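Side-chain contacts in protein yciO (Escherichia coli, PDB 1K7J), which is of uncertain function but probably binds double-stranded RNA: residues A85-L88 / M89-N92; A20-I23 / V24-G27. All coordinates share one frame; numbering follows the deposited sequence.

Both interactions are the last turns of a helix, 83-90 for interaction 1 and 14-25 for interaction 2, packed on the mixed sheet of the YrdC-like fold. They lie on opposite sides of the chain's centre, nearest atoms about 23 Å apart, on different helices and against different strands: 97-102 versus 30-34 and 170-173. Each has a buried and an exposed side, interaction 1 being the more exposed: Ala85 and Met89 face inward in 85-92, Ala20, Val21 and Val24 in 20-27. The surface chemistry differs. Interaction 1 runs two like-charged side chains alongside each other and ends on an asparagine side-chain bond, whereas interaction 2 pairs opposite charges, lays a guanidinium over a valine and stops at a glycine.

Interaction 1: A85-L88 / M89-N92; sequences AFRL and MKNN
Met89 and Ala85 meet one turn apart near the C-terminal end of helix 83-90, a helix of the YrdC-like fold that packs on strand 97-102. The backbone comes first: Met89 N gives its hydrogen to Ala85 O at 2.9 Å, and Lys90 N does the same to Phe86 O, two regular i to i+4 bonds. Beyond them the helix unwinds, and a side chain serves the carbonyl of Leu88. Asn92 ND2 reaches back to Leu88 O at 2.6 Å, a short bond with an N-H...O angle of 158°; the oxygen lies close to the Asn92 amide plane, and the donor is tilted a little from the carbonyl plane. This is a side-chain stand-in for a backbone donor at the end of the helix.

The apolar contact is on the buried side. The selenomethionine Met89 bends at its last torsion (chi3 -67°), which folds CE back over the preceding turn, 4.1 Å from Ala85 CB. Leu101 touches both residues from the strand, and Leu72 and Leu75 of helix 72-78 also pack on Met89.

On the exposed side Lys90 carries the contact. Its CG sits between its own backbone N and carbonyl carbon (chi1 67°), and from there the extended chain runs back along the helix surface. CG comes within 3.0 Å of Arg87 O, and CD meets the Phe86 ring obliquely, 3.9 Å from CE2, with the two side chains crossing at about a right angle. Further out, Lys90 and Arg87 lie side by side, pointing the same way. Two positive charges brought so close probably cost some energy. The ammonium approaches the edge of the guanidinium, near its plane, with Lys90 NZ 3.8 Å from Arg87 NE.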
loop_
_atom_site.group_PDB
_atom_site.type_symbol
_atom_site.label_atom_id
_atom_site.label_comp_id
_atom_site.label_asym_id
_atom_site.label_seq_id
_atom_site.Cartn_x
_atom_site.Cartn_y
_atom_site.Cartn_z
ATOM N N ALA A 85 -20.050 3.040 -2.751
ATOM C CA ALA A 85 -18.692 2.555 -2.530
ATOM C C ALA A 85 -18.673 1.198 -1.833
ATOM O O ALA A 85 -17.911 0.307 -2.211
ATOM C CB ALA A 85 -17.905 3.568 -1.711
ATOM N N PHE A 86 -19.509 1.044 -0.811
ATOM C CA PHE A 86 -19.564 -0.206 -0.065
ATOM C C PHE A 86 -19.908 -1.398 -0.948
ATOM O O PHE A 86 -19.217 -2.417 -0.925
ATOM C CB PHE A 86 -20.588 -0.115 1.063
ATOM C CG PHE A 86 -20.663 -1.355 1.902
ATOM C CD1 PHE A 86 -19.614 -1.698 2.752
ATOM C CD2 PHE A 86 -21.765 -2.201 1.822
ATOM C CE1 PHE A 86 -19.663 -2.869 3.511
ATOM C CE2 PHE A 86 -21.824 -3.371 2.575
ATOM C CZ PHE A 86 -20.771 -3.704 3.421
ATOM N N ARG A 87 -20.981 -1.271 -1.721
ATOM C CA ARG A 87 -21.415 -2.354 -2.593
ATOM C C ARG A 87 -20.350 -2.739 -3.612
ATOM O O ARG A 87 -20.138 -3.922 -3.884
ATOM C CB ARG A 87 -22.705 -1.965 -3.314
ATOM C CG ARG A 87 -23.882 -1.715 -2.390
ATOM C CD ARG A 87 -25.172 -1.684 -3.192
ATOM N NE ARG A 87 -25.397 -2.966 -3.856
ATOM C CZ ARG A 87 -26.227 -3.149 -4.877
ATOM N NH1 ARG A 87 -26.921 -2.129 -5.367
ATOM N NH2 ARG A 87 -26.358 -4.356 -5.414
ATOM N N LEU A 88 -19.675 -1.746 -4.174
ATOM C CA LEU A 88 -18.638 -2.027 -5.156
ATOM C C LEU A 88 -17.423 -2.702 -4.533
ATOM O O LEU A 88 -16.904 -3.682 -5.070
ATOM C CB LEU A 88 -18.219 -0.735 -5.863
ATOM C CG LEU A 88 -19.225 -0.220 -6.896
ATOM C CD1 LEU A 88 -18.860 1.193 -7.331
ATOM C CD2 LEU A 88 -19.242 -1.168 -8.093
HETATM N N MSE A 89 -16.970 -2.203 -3.389
HETATM C CA MSE A 89 -15.796 -2.791 -2.761
HETATM C C MSE A 89 -16.035 -4.147 -2.112
HETATM O O MSE A 89 -15.145 -4.987 -2.110
HETATM C CB MSE A 89 -15.197 -1.828 -1.736
HETATM C CG MSE A 89 -14.672 -0.551 -2.353
HETATM SE SE MSE A 89 -13.769 0.540 -1.032
HETATM C CE MSE A 89 -15.323 0.991 0.066
ATOM N N LYS A 90 -17.229 -4.371 -1.572
ATOM C CA LYS A 90 -17.521 -5.646 -0.920
ATOM C C LYS A 90 -17.381 -6.814 -1.892
ATOM O O LYS A 90 -17.074 -7.936 -1.489
ATOM C CB LYS A 90 -18.935 -5.637 -0.327
ATOM C CG LYS A 90 -20.047 -5.572 -1.356
ATOM C CD LYS A 90 -21.414 -5.466 -0.691
ATOM C CE LYS A 90 -22.523 -5.361 -1.727
ATOM N NZ LYS A 90 -23.853 -5.107 -1.096
ATOM N N ASN A 91 -17.598 -6.547 -3.174
ATOM C CA ASN A 91 -17.503 -7.588 -4.190
ATOM C C ASN A 91 -16.210 -7.521 -4.992
ATOM O O ASN A 91 -16.037 -8.248 -5.970
ATOM C CB ASN A 91 -18.700 -7.501 -5.138
ATOM C CG ASN A 91 -20.010 -7.814 -4.444
ATOM O OD1 ASN A 91 -20.134 -8.832 -3.760
ATOM N ND2 ASN A 91 -20.997 -6.942 -4.620
ATOM N N ASN A 92 -15.295 -6.658 -4.568
ATOM C CA ASN A 92 -14.031 -6.504 -5.270
ATOM C C ASN A 92 -12.858 -6.337 -4.313
ATOM O O ASN A 92 -11.999 -5.472 -4.493
ATOM C CB ASN A 92 -14.126 -5.321 -6.236
ATOM C CG ASN A 92 -15.124 -5.569 -7.349
ATOM O OD1 ASN A 92 -14.884 -6.379 -8.247
ATOM N ND2 ASN A 92 -16.263 -4.884 -7.289
#

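Interaction 2: A20-I23 / V24-G27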
loop_
_atom_site.group_PDB
_atom_site.type_symbol
_atom_site.label_atom_id
_atom_site.label_comp_id
_atom_site.label_asym_id
_atom_site.label_seq_id
_atom_site.Cartn_x
_atom_site.Cartn_y
_atom_site.Cartn_z
ATOM N N ALA A 20 9.770 -7.406 11.500
ATOM C CA ALA A 20 9.496 -6.387 10.493
ATOM C C ALA A 20 8.571 -5.325 11.079
ATOM O O ALA A 20 8.786 -4.127 10.896
ATOM C CB ALA A 20 8.853 -7.023 9.262
ATOM N N VAL A 21 7.541 -5.770 11.789
ATOM C CA VAL A 21 6.590 -4.847 12.397
ATOM C C VAL A 21 7.264 -3.985 13.467
ATOM O O VAL A 21 6.928 -2.811 13.629
ATOM C CB VAL A 21 5.388 -5.613 13.000
ATOM C CG1 VAL A 21 4.558 -4.689 13.886
ATOM C CG2 VAL A 21 4.518 -6.162 11.876
ATOM N N GLU A 22 8.219 -4.554 14.195
ATOM C CA GLU A 22 8.901 -3.774 15.218
ATOM C C GLU A 22 9.709 -2.659 14.556
ATOM O O GLU A 22 9.823 -1.558 15.095
ATOM C CB GLU A 22 9.813 -4.663 16.066
ATOM C CG GLU A 22 10.383 -3.945 17.278
ATOM C CD GLU A 22 9.324 -3.170 18.052
ATOM O OE1 GLU A 22 8.327 -3.787 18.491
ATOM O OE2 GLU A 22 9.488 -1.939 18.218
ATOM N N ILE A 23 10.267 -2.948 13.385
ATOM C CA ILE A 23 11.030 -1.949 12.648
ATOM C C ILE A 23 10.076 -0.827 12.232
ATOM O O ILE A 23 10.412 0.355 12.324
ATOM C CB ILE A 23 11.704 -2.580 11.406
ATOM C CG1 ILE A 23 12.857 -3.480 11.866
ATOM C CG2 ILE A 23 12.194 -1.492 10.454
ATOM C CD1 ILE A 23 13.425 -4.387 10.785
ATOM N N VAL A 24 8.879 -1.200 11.785
ATOM C CA VAL A 24 7.879 -0.213 11.386
ATOM C C VAL A 24 7.459 0.641 12.588
ATOM O O VAL A 24 7.359 1.863 12.486
ATOM C CB VAL A 24 6.624 -0.902 10.785
ATOM C CG1 VAL A 24 5.489 0.114 10.600
ATOM C CG2 VAL A 24 6.979 -1.535 9.450
ATOM N N ARG A 25 7.226 -0.004 13.728
ATOM C CA ARG A 25 6.808 0.715 14.930
ATOM C C ARG A 25 7.852 1.716 15.409
ATOM O O ARG A 25 7.511 2.732 16.015
ATOM C CB ARG A 25 6.465 -0.279 16.047
ATOM C CG ARG A 25 5.089 -0.909 15.864
ATOM C CD ARG A 25 4.819 -2.054 16.831
ATOM N NE ARG A 25 3.441 -2.526 16.701
ATOM C CZ ARG A 25 2.996 -3.698 17.146
ATOM N NH1 ARG A 25 3.818 -4.540 17.757
ATOM N NH2 ARG A 25 1.719 -4.024 16.985
ATOM N N LYS A 26 9.119 1.440 15.123
ATOM C CA LYS A 26 10.198 2.332 15.530
ATOM C C LYS A 26 10.416 3.466 14.534
ATOM O O LYS A 26 11.357 4.247 14.670
ATOM C CB LYS A 26 11.495 1.543 15.717
ATOM C CG LYS A 26 11.471 0.604 16.912
ATOM C CD LYS A 26 12.779 -0.152 17.041
ATOM C CE LYS A 26 12.799 -1.023 18.288
ATOM N NZ LYS A 26 12.688 -0.205 19.530
ATOM N N GLY A 27 9.547 3.549 13.529
ATOM C CA GLY A 27 9.656 4.612 12.541
ATOM C C GLY A 27 10.454 4.280 11.295
ATOM O O GLY A 27 10.863 5.181 10.558
#
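Val21 lies beneath the guanidinium of Arg25, one turn further along helix 14-25, which ends here in a Schellman motif and packs against strands 30-34 and 170-173 of the YrdC-like fold. The two side chains cross obliquely. With CG1 of Val21 set anti to its own nitrogen (chi1 168°), that methyl comes up under one face of the flat group, 3.6 Å from its plane and offset toward the rim; CG1 is 3.7 Å from Arg25 CZ. The Arg25 chain is extended from CG to NE, so its aliphatic part passes over Val21 O before the guanidinium arrives. Arg25 NH2 is hydrogen-bonded to Leu136 O, which fixes the far end of the group, while Ala135 of helix 127-136 packs on Val21.

Glu22 and Lys26 form the second crossing, on the solvent side. A bend at chi2 (47°) turns the Glu22 carboxylate toward the lysine chain, and OE2 rests 3.4 Å from Lys26 CE. The salt bridge is long, 3.9 Å from OE2 to Lys26 NZ; the carboxylate lies beside the lysine methylenes, and the bend at the last torsion keeps the ammonium closer than an extended chain would. An alanine in place of Glu22 would remove that carboxylate and is likely to leave the Lys26 ammonium without its partner and its chain freer to swing.

Under these side chains the backbone pairs Val24 N with Ala20 O and Arg25 N with Val21 O. Lys26 N is shared, bonding to Glu22 O and weakly to Ile23 O. Inward, Val24 and Ile23 both rest on Ile30. Gly27 takes the positive phi of the C-prime position, and its N closes the turn on Val24 O at 3.0 Å.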